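Acetyltransferase (Klebsiella pneumoniae, PDB 5XUN) probably transfers the acetyl group of acetyl-CoA to the glycyl group of glycyl-tRNA, acting as the toxin of a type II toxin-antitoxin pair. Local coordinates at residues B[21-26]-B[96-101]; B[46-51]-B[61-66]; B[92-97]-B[132-137]. The protein carries 1 engineered substitution. One frame throughout, in Å; residues are numbered along the deposited sequence.

Overall arrangement
All three contacts reach one mixed sheet of a GNAT acetyltransferase and are tied together by strand 88-99. Interaction 2, the hairpin 46-51/61-66, is nested along the chain inside the loop that interaction 1 closes; interaction 3 follows it in series. Strand 59-71 runs beside strand 88-99, which on its other edge meets strand 131-135. The centre of interaction 2 is about 12 Å from those of interactions 1 and 3, which are about 15 Å apart. Interactions 1 and 3 share R96 and L97 and both touch acetyl-CoA; interactions 2 and 3 both also touch the second subunit. One sheet therefore serves both the cofactor pocket and the dimer.

Interaction 1 of 3, residues B[21-26]-B[96-101]; sequences FDCGEE and RLAIDK. With ACO (acetyl coenzyme *a), chain E.
The pantetheine part of the acetyl-CoA pocket is where C23 meets A98, at the end of strand 88-99 where the loop leading into helix 26-34 packs against it. C23 CB lies 3.8 Å from A98 CB, while its SG approaches C6P of the cofactor at 3.6 Å. D100 fixes the loop one residue earlier, at D22: its CG stands anti to the backbone N (chi1 -178°), and OD1 accepts from D22 N at 2.7 Å in a nearly straight bond met almost along the C-O axis. The second carboxylate oxygen, OD2, bonds to S102 OG. The F21 ring slides past the D100 side chain in the opposite direction, CE2 coming within 3.7 Å of D100 CB, and carries A98 CB at its edge. K101 returns a backbone bond, its N donating to D22 O at 2.8 Å, and its aliphatic CE lies 3.4 Å from D22 OD2. D22 OD1 in turn accepts from G24 N, an Asx turn just ahead of E25, the N-cap of helix 26-34. Along the same strand, I99 N donates to O9P of acetyl-CoA at 2.9 Å, while L97 O accepts from N4P. Q104 NE2 joins both sides by bonding C23 O and I99 O. Pairing of the pantetheine amides with the backbone of this strand, as though the cofactor were an added strand, is the hallmark of the GNAT fold.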
# COMPACT_ATOMS: atom_id res chain seq x y z
N PHE B 21 24.17 -9.25 15.86
CA PHE B 21 23.84 -8.71 14.55
C PHE B 21 24.40 -7.30 14.45
O PHE B 21 24.16 -6.47 15.33
CB PHE B 21 22.32 -8.70 14.31
CG PHE B 21 21.92 -8.12 12.97
CD1 PHE B 21 21.73 -6.75 12.81
CD2 PHE B 21 21.73 -8.95 11.87
CE1 PHE B 21 21.37 -6.22 11.57
CE2 PHE B 21 21.37 -8.42 10.64
CZ PHE B 21 21.19 -7.06 10.49
N ASP B 22 25.11 -7.02 13.36
CA ASP B 22 25.72 -5.71 13.16
C ASP B 22 25.84 -5.48 11.66
O ASP B 22 26.66 -6.12 11.00
CB ASP B 22 27.09 -5.61 13.83
CG ASP B 22 27.75 -4.25 13.61
OD1 ASP B 22 27.07 -3.31 13.15
OD2 ASP B 22 28.96 -4.13 13.88
N CYS B 23 25.01 -4.59 11.13
CA CYS B 23 25.10 -4.20 9.73
C CYS B 23 26.07 -3.05 9.51
O CYS B 23 26.33 -2.69 8.36
CB CYS B 23 23.71 -3.83 9.19
SG CYS B 23 23.04 -2.29 9.85
N GLY B 24 26.60 -2.47 10.58
CA GLY B 24 27.51 -1.34 10.49
C GLY B 24 26.85 0.01 10.61
O GLY B 24 27.54 1.03 10.60
N GLU B 25 25.52 0.04 10.74
CA GLU B 25 24.78 1.27 10.99
C GLU B 25 23.97 1.01 12.25
O GLU B 25 23.09 0.14 12.27
CB GLU B 25 23.88 1.64 9.81
CG GLU B 25 23.85 3.12 9.48
CD GLU B 25 25.07 3.57 8.69
OE1 GLU B 25 25.14 4.77 8.33
OE2 GLU B 25 25.95 2.73 8.42
N GLU B 26 24.30 1.73 13.33
CA GLU B 26 23.73 1.37 14.62
C GLU B 26 22.22 1.55 14.65
O GLU B 26 21.52 0.79 15.34
CB GLU B 26 24.38 2.19 15.73
CG GLU B 26 24.24 1.54 17.11
CD GLU B 26 24.74 0.09 17.14
OE1 GLU B 26 25.64 -0.26 16.34
OE2 GLU B 26 24.22 -0.70 17.96
N ARG B 96 13.51 0.23 5.62
CA ARG B 96 14.80 -0.22 6.11
C ARG B 96 15.22 -1.46 5.34
O ARG B 96 14.40 -2.30 4.98
CB ARG B 96 14.75 -0.59 7.59
CG ARG B 96 14.68 0.58 8.51
CD ARG B 96 14.02 0.17 9.79
NE ARG B 96 13.48 1.35 10.43
CZ ARG B 96 12.27 1.82 10.19
NH1 ARG B 96 11.47 1.19 9.33
NH2 ARG B 96 11.85 2.91 10.81
N LEU B 97 16.54 -1.58 5.16
CA LEU B 97 17.15 -2.78 4.60
C LEU B 97 18.55 -2.88 5.19
O LEU B 97 19.27 -1.89 5.22
CB LEU B 97 17.21 -2.71 3.07
CG LEU B 97 18.08 -3.79 2.44
CD1 LEU B 97 17.29 -5.06 2.31
CD2 LEU B 97 18.63 -3.36 1.08
N ALA B 98 18.91 -4.07 5.68
CA ALA B 98 20.20 -4.23 6.32
C ALA B 98 20.66 -5.68 6.20
O ALA B 98 19.85 -6.60 6.31
CB ALA B 98 20.15 -3.82 7.80
N ILE B 99 21.96 -5.85 5.96
CA ILE B 99 22.61 -7.15 5.90
C ILE B 99 23.70 -7.17 6.97
O ILE B 99 24.40 -6.18 7.16
CB ILE B 99 23.21 -7.42 4.50
CG1 ILE B 99 22.12 -7.46 3.44
CG2 ILE B 99 24.00 -8.72 4.49
CD1 ILE B 99 21.31 -8.74 3.45
N ASP B 100 23.83 -8.30 7.66
CA ASP B 100 24.87 -8.41 8.68
C ASP B 100 26.27 -8.39 8.07
O ASP B 100 26.50 -8.96 7.00
CB ASP B 100 24.69 -9.68 9.51
CG ASP B 100 25.72 -9.80 10.61
OD1 ASP B 100 25.62 -9.04 11.60
OD2 ASP B 100 26.63 -10.65 10.49
N LYS B 101 27.21 -7.73 8.77
CA LYS B 101 28.58 -7.58 8.27
C LYS B 101 29.20 -8.91 7.89
O LYS B 101 29.94 -8.99 6.90
CB LYS B 101 29.45 -6.91 9.34
CG LYS B 101 29.27 -5.42 9.56
CD LYS B 101 30.22 -4.98 10.69
CE LYS B 101 30.30 -3.47 10.85
NZ LYS B 101 31.13 -2.83 9.79
N1A ACO E . 25.58 -10.79 -7.06
C2A ACO E . 25.73 -9.46 -6.89
N3A ACO E . 26.80 -8.88 -6.29
C4A ACO E . 27.81 -9.64 -5.80
C5A ACO E . 27.71 -11.11 -5.94
C6A ACO E . 26.51 -11.66 -6.62
N6A ACO E . 26.37 -13.00 -6.78
N7A ACO E . 28.82 -11.63 -5.39
C8A ACO E . 29.55 -10.60 -4.93
N9A ACO E . 28.98 -9.41 -5.18
C1B ACO E . 29.56 -8.10 -4.77
C2B ACO E . 29.80 -7.11 -5.90
O2B ACO E . 31.19 -7.10 -6.27
C3B ACO E . 29.38 -5.77 -5.34
O3B ACO E . 30.51 -5.09 -4.81
P3B ACO E . 30.67 -3.48 -4.88
O7A ACO E . 31.19 -3.22 -6.27
O8A ACO E . 29.27 -2.96 -4.64
O9A ACO E . 31.64 -3.17 -3.76
C4B ACO E . 28.46 -6.10 -4.17
O4B ACO E . 28.67 -7.47 -3.83
C5B ACO E . 26.98 -5.89 -4.47
O5B ACO E . 26.34 -5.48 -3.26
P1A ACO E . 25.59 -6.53 -2.29
O1A ACO E . 26.57 -7.58 -1.84
O2A ACO E . 24.28 -6.96 -2.90
O3A ACO E . 25.25 -5.55 -1.07
P2A ACO E . 25.50 -5.96 0.47
O4A ACO E . 25.18 -7.41 0.68
O5A ACO E . 26.84 -5.42 0.91
O6A ACO E . 24.35 -5.06 1.13
CBP ACO E . 23.72 -3.03 2.17
CCP ACO E . 24.37 -3.65 0.95
CDP ACO E . 22.39 -3.71 2.45
CEP ACO E . 23.51 -1.54 1.93
CAP ACO E . 24.72 -3.24 3.30
OAP ACO E . 25.91 -2.50 2.98
C9P ACO E . 24.20 -2.78 4.63
O9P ACO E . 23.51 -3.50 5.33
N8P ACO E . 24.58 -1.55 4.97
C7P ACO E . 24.45 -1.06 6.33
C6P ACO E . 23.03 -0.60 6.63
C5P ACO E . 22.53 0.21 5.46
O5P ACO E . 23.07 1.27 5.16
N4P ACO E . 21.50 -0.31 4.80
C3P ACO E . 20.98 0.30 3.60
C2P ACO E . 20.14 1.53 3.89
S1P ACO E . 18.44 1.12 3.67
C ACO E . 17.89 2.65 3.41
O ACO E . 18.71 3.51 3.17
CH3 ACO E . 16.41 2.92 3.49

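Interaction 2 of 3, residues B[46-51]-B[61-66]; sequences RGYALV and GYYTLS
Y48 and Y63 face one another across an antiparallel beta hairpin, strands 46-51 and 59-71, in the sheet of the GNAT fold. They form a hydrogen-bonded pair, Y48 N donating to Y63 O and Y63 N to Y48 O, and their rings leave the sheet on the face that also carries L50 and L65. The two first torsions differ. Y48 has CG anti to its carbonyl carbon (chi1 -63°), whereas Y63 has CG between its backbone N and carbonyl carbon (chi1 74°), and the end of the Y63 ring comes nearer to the neighbouring strand. The ring planes end only 15° apart but slid, with centroids 4.8 Å from each other, so overlap is slight. Y48 CB sits over the face of the Y63 ring, 3.8 Å from its centroid in a CH-pi contact, and Y63 OH lies above the Y48 ring toward its rim. At the edge of the Y63 ring, in plane, is L65 CG. The hydroxyls part ways: Y63 OH bonds to H115 ND1 of helix 108-126, and Y48 OH to A126 O of the second subunit. R46 leaves from the same face as Y48, but its end leads away from strand 59-71, and its NE bonds to K125 O of the second subunit. On the other face A49 pairs with Y62 and G47 with T64, both non-hydrogen-bonded pairs; Y62 OH reaches L28 O of helix 26-34. Beside the tyrosines, the L65 side chain crosses that of Y48 at about a right angle, its CD1 4.0 Å from Y48 CE1.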
# COMPACT_ATOMS: atom_id res chain seq x y z
N ARG B 46 5.57 -4.25 7.62
CA ARG B 46 5.71 -5.69 7.63
C ARG B 46 7.18 -6.03 7.38
O ARG B 46 7.84 -5.40 6.55
CB ARG B 46 4.81 -6.36 6.58
CG ARG B 46 3.33 -6.11 6.82
CD ARG B 46 2.88 -6.58 8.20
NE ARG B 46 2.58 -8.01 8.22
CZ ARG B 46 2.17 -8.67 9.30
NH1 ARG B 46 2.01 -8.04 10.45
NH2 ARG B 46 1.93 -9.97 9.24
N GLY B 47 7.69 -6.99 8.15
CA GLY B 47 9.11 -7.28 8.21
C GLY B 47 9.44 -8.62 7.57
O GLY B 47 8.71 -9.59 7.73
N TYR B 48 10.58 -8.66 6.90
CA TYR B 48 11.07 -9.88 6.27
C TYR B 48 12.51 -10.09 6.73
O TYR B 48 13.25 -9.13 6.96
CB TYR B 48 11.01 -9.79 4.73
CG TYR B 48 9.60 -9.64 4.21
CD1 TYR B 48 8.95 -8.40 4.24
CD2 TYR B 48 8.90 -10.73 3.71
CE1 TYR B 48 7.65 -8.27 3.78
CE2 TYR B 48 7.59 -10.60 3.24
CZ TYR B 48 6.98 -9.36 3.28
OH TYR B 48 5.68 -9.20 2.82
N ALA B 49 12.90 -11.35 6.87
CA ALA B 49 14.22 -11.67 7.40
C ALA B 49 14.96 -12.65 6.49
O ALA B 49 14.36 -13.58 5.94
CB ALA B 49 14.12 -12.25 8.81
N LEU B 50 16.27 -12.44 6.38
CA LEU B 50 17.18 -13.35 5.72
C LEU B 50 17.84 -14.20 6.80
O LEU B 50 18.49 -13.66 7.70
CB LEU B 50 18.23 -12.56 4.93
CG LEU B 50 19.42 -13.29 4.29
CD1 LEU B 50 18.96 -14.13 3.13
CD2 LEU B 50 20.46 -12.28 3.87
N VAL B 51 17.63 -15.52 6.74
CA VAL B 51 17.88 -16.39 7.88
C VAL B 51 18.64 -17.63 7.45
O VAL B 51 18.53 -18.09 6.30
CB VAL B 51 16.56 -16.79 8.60
CG1 VAL B 51 15.79 -15.56 9.07
CG2 VAL B 51 15.70 -17.66 7.70
N GLY B 61 19.91 -10.68 7.89
CA GLY B 61 19.46 -9.46 7.24
C GLY B 61 17.96 -9.34 7.37
O GLY B 61 17.26 -10.30 7.70
N TYR B 62 17.46 -8.13 7.10
CA TYR B 62 16.02 -7.91 7.20
C TYR B 62 15.64 -6.68 6.39
O TYR B 62 16.50 -5.86 6.04
CB TYR B 62 15.59 -7.76 8.66
CG TYR B 62 15.88 -6.40 9.28
CD1 TYR B 62 17.12 -6.11 9.85
CD2 TYR B 62 14.90 -5.42 9.31
CE1 TYR B 62 17.37 -4.86 10.42
CE2 TYR B 62 15.13 -4.20 9.86
CZ TYR B 62 16.36 -3.92 10.43
OH TYR B 62 16.57 -2.67 10.97
N TYR B 63 14.34 -6.55 6.11
CA TYR B 63 13.82 -5.33 5.50
C TYR B 63 12.36 -5.13 5.91
O TYR B 63 11.69 -6.06 6.36
CB TYR B 63 13.97 -5.34 3.97
CG TYR B 63 13.03 -6.22 3.17
CD1 TYR B 63 11.72 -5.82 2.88
CD2 TYR B 63 13.46 -7.44 2.66
CE1 TYR B 63 10.87 -6.62 2.13
CE2 TYR B 63 12.61 -8.25 1.91
CZ TYR B 63 11.32 -7.83 1.64
OH TYR B 63 10.48 -8.62 0.89
N THR B 64 11.87 -3.89 5.75
CA THR B 64 10.49 -3.54 6.11
C THR B 64 9.80 -2.80 4.97
O THR B 64 10.42 -2.02 4.25
CB THR B 64 10.43 -2.66 7.38
OG1 THR B 64 10.92 -1.35 7.08
CG2 THR B 64 11.28 -3.24 8.49
N LEU B 65 8.48 -3.01 4.85
CA LEU B 65 7.65 -2.37 3.83
C LEU B 65 6.45 -1.69 4.48
O LEU B 65 5.79 -2.27 5.34
CB LEU B 65 7.16 -3.39 2.79
CG LEU B 65 8.28 -4.11 2.04
CD1 LEU B 65 7.74 -5.22 1.13
CD2 LEU B 65 9.07 -3.11 1.24
N SER B 66 6.15 -0.47 4.03
CA SER B 66 4.99 0.26 4.51
C SER B 66 4.31 0.94 3.33
O SER B 66 4.98 1.41 2.41
CB SER B 66 5.38 1.33 5.55
OG SER B 66 6.17 0.74 6.58

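Interaction 3 of 3, residues B[92-97]-B[132-137]; sequences VTLGRL and LFVEAL. With ACO (acetyl coenzyme *a), chain E.
T93 and F133 lie side by side and point the same way from two parallel strands of a beta-alpha-beta unit, 88-99 and 131-135 joined through helix 108-126, at the centre of the GNAT sheet. T93 OG1 is 3.8 Å from F133 CD1, approaching the ring obliquely, while its own hydrogen bond goes to S68 OG. F133 CG is anti to the backbone N (chi1 -178°), and the side chain runs beside T93; its ring also meets that of F70. V92, L94, L132 and V134 carry their side chains on the other face. There L132 directs CD1 back toward strand 88-99, placing it 4.0 Å from L94 CB and beside V92 CG1; its side chain also touches V116 and M117 of helix 108-126. Two backbone bonds set the register: F133 N donates to V92 O at 2.8 Å, and F133 O accepts from L94 N at 2.9 Å. Beyond them the strands splay, their axes 33° apart, and one water spans the opening by donating to L94 O and accepting from E135 N. The acetyl end of the cofactor enters this splay, a feature GNAT enzymes use to seat the thioester. L137 N donates to the acetyl O at 2.8 Å. V134 has CG2 anti to its backbone N, and this methyl lies 3.6 Å from both L94 O and the acetyl CH3.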
# COMPACT_ATOMS: atom_id res chain seq x y z
N VAL B 92 4.73 2.17 -2.17
CA VAL B 92 5.18 1.41 -1.02
C VAL B 92 6.58 1.91 -0.68
O VAL B 92 7.38 2.18 -1.58
CB VAL B 92 5.21 -0.11 -1.30
CG1 VAL B 92 5.87 -0.88 -0.15
CG2 VAL B 92 3.81 -0.63 -1.53
N THR B 93 6.87 2.05 0.60
CA THR B 93 8.18 2.53 1.05
C THR B 93 9.00 1.38 1.61
O THR B 93 8.51 0.60 2.42
CB THR B 93 8.03 3.63 2.11
OG1 THR B 93 7.52 4.82 1.49
CG2 THR B 93 9.38 3.93 2.76
N LEU B 94 10.24 1.26 1.13
CA LEU B 94 11.23 0.40 1.76
C LEU B 94 11.79 1.19 2.93
O LEU B 94 12.65 2.06 2.75
CB LEU B 94 12.32 -0.00 0.77
CG LEU B 94 13.49 -0.85 1.25
CD1 LEU B 94 12.99 -2.16 1.80
CD2 LEU B 94 14.47 -1.10 0.11
N GLY B 95 11.25 0.94 4.13
CA GLY B 95 11.64 1.74 5.28
C GLY B 95 13.07 1.48 5.70
O GLY B 95 13.80 2.41 6.06
N ARG B 96 13.51 0.23 5.62
CA ARG B 96 14.80 -0.22 6.11
C ARG B 96 15.22 -1.46 5.34
O ARG B 96 14.40 -2.30 4.98
CB ARG B 96 14.75 -0.59 7.59
CG ARG B 96 14.68 0.58 8.51
CD ARG B 96 14.02 0.17 9.79
NE ARG B 96 13.48 1.35 10.43
CZ ARG B 96 12.27 1.82 10.19
NH1 ARG B 96 11.47 1.19 9.33
NH2 ARG B 96 11.85 2.91 10.81
N LEU B 97 16.54 -1.58 5.16
CA LEU B 97 17.15 -2.78 4.60
C LEU B 97 18.55 -2.88 5.19
O LEU B 97 19.27 -1.89 5.22
CB LEU B 97 17.21 -2.71 3.07
CG LEU B 97 18.08 -3.79 2.44
CD1 LEU B 97 17.29 -5.06 2.31
CD2 LEU B 97 18.63 -3.36 1.08
N LEU B 132 8.11 1.82 -5.89
CA LEU B 132 8.75 1.61 -4.60
C LEU B 132 9.58 2.84 -4.26
O LEU B 132 10.51 3.19 -5.00
CB LEU B 132 9.62 0.35 -4.62
CG LEU B 132 10.48 0.04 -3.39
CD1 LEU B 132 9.66 -0.41 -2.19
CD2 LEU B 132 11.51 -1.01 -3.76
N PHE B 133 9.26 3.46 -3.13
CA PHE B 133 9.93 4.67 -2.65
C PHE B 133 10.96 4.27 -1.60
O PHE B 133 10.71 3.39 -0.78
CB PHE B 133 8.89 5.63 -2.06
CG PHE B 133 9.45 6.95 -1.56
CD1 PHE B 133 10.01 7.05 -0.29
CD2 PHE B 133 9.37 8.09 -2.35
CE1 PHE B 133 10.51 8.26 0.17
CE2 PHE B 133 9.87 9.31 -1.89
CZ PHE B 133 10.44 9.39 -0.63
N VAL B 134 12.11 4.94 -1.61
CA VAL B 134 13.12 4.67 -0.59
C VAL B 134 13.90 5.95 -0.32
O VAL B 134 14.23 6.70 -1.24
CB VAL B 134 14.04 3.50 -1.00
CG1 VAL B 134 14.86 3.84 -2.23
CG2 VAL B 134 14.93 3.09 0.16
N GLU B 135 14.18 6.20 0.96
CA GLU B 135 15.06 7.28 1.37
C GLU B 135 16.41 6.67 1.71
O GLU B 135 16.54 5.93 2.69
CB GLU B 135 14.49 8.02 2.57
CG GLU B 135 15.49 8.94 3.25
CD GLU B 135 14.81 10.05 4.02
OE1 GLU B 135 15.32 11.19 3.97
OE2 GLU B 135 13.75 9.79 4.63
N ALA B 136 17.41 6.96 0.89
CA ALA B 136 18.74 6.42 1.13
C ALA B 136 19.30 7.00 2.42
O ALA B 136 19.26 8.21 2.64
CB ALA B 136 19.67 6.73 -0.04
N LEU B 137 19.80 6.11 3.29
CA LEU B 137 20.25 6.53 4.61
C LEU B 137 21.53 7.35 4.54
O LEU B 137 21.75 8.23 5.38
CB LEU B 137 20.45 5.30 5.49
CG LEU B 137 20.24 5.49 6.99
CD1 LEU B 137 18.75 5.61 7.31
CD2 LEU B 137 20.88 4.34 7.75
N1A ACO E . 25.58 -10.79 -7.06
C2A ACO E . 25.73 -9.46 -6.89
N3A ACO E . 26.80 -8.88 -6.29
C4A ACO E . 27.81 -9.64 -5.80
C5A ACO E . 27.71 -11.11 -5.94
C6A ACO E . 26.51 -11.66 -6.62
N6A ACO E . 26.37 -13.00 -6.78
N7A ACO E . 28.82 -11.63 -5.39
C8A ACO E . 29.55 -10.60 -4.93
N9A ACO E . 28.98 -9.41 -5.18
C1B ACO E . 29.56 -8.10 -4.77
C2B ACO E . 29.80 -7.11 -5.90
O2B ACO E . 31.19 -7.10 -6.27
C3B ACO E . 29.38 -5.77 -5.34
O3B ACO E . 30.51 -5.09 -4.81
P3B ACO E . 30.67 -3.48 -4.88
O7A ACO E . 31.19 -3.22 -6.27
O8A ACO E . 29.27 -2.96 -4.64
O9A ACO E . 31.64 -3.17 -3.76
C4B ACO E . 28.46 -6.10 -4.17
O4B ACO E . 28.67 -7.47 -3.83
C5B ACO E . 26.98 -5.89 -4.47
O5B ACO E . 26.34 -5.48 -3.26
P1A ACO E . 25.59 -6.53 -2.29
O1A ACO E . 26.57 -7.58 -1.84
O2A ACO E . 24.28 -6.96 -2.90
O3A ACO E . 25.25 -5.55 -1.07
P2A ACO E . 25.50 -5.96 0.47
O4A ACO E . 25.18 -7.41 0.68
O5A ACO E . 26.84 -5.42 0.91
O6A ACO E . 24.35 -5.06 1.13
CBP ACO E . 23.72 -3.03 2.17
CCP ACO E . 24.37 -3.65 0.95
CDP ACO E . 22.39 -3.71 2.45
CEP ACO E . 23.51 -1.54 1.93
CAP ACO E . 24.72 -3.24 3.30
OAP ACO E . 25.91 -2.50 2.98
C9P ACO E . 24.20 -2.78 4.63
O9P ACO E . 23.51 -3.50 5.33
N8P ACO E . 24.58 -1.55 4.97
C7P ACO E . 24.45 -1.06 6.33
C6P ACO E . 23.03 -0.60 6.63
C5P ACO E . 22.53 0.21 5.46
O5P ACO E . 23.07 1.27 5.16
N4P ACO E . 21.50 -0.31 4.80
C3P ACO E . 20.98 0.30 3.60
C2P ACO E . 20.14 1.53 3.89
S1P ACO E . 18.44 1.12 3.67
C ACO E . 17.89 2.65 3.41
O ACO E . 18.71 3.51 3.17
CH3 ACO E . 16.41 2.92 3.49
O HOH W 1 13.08 4.60 3.29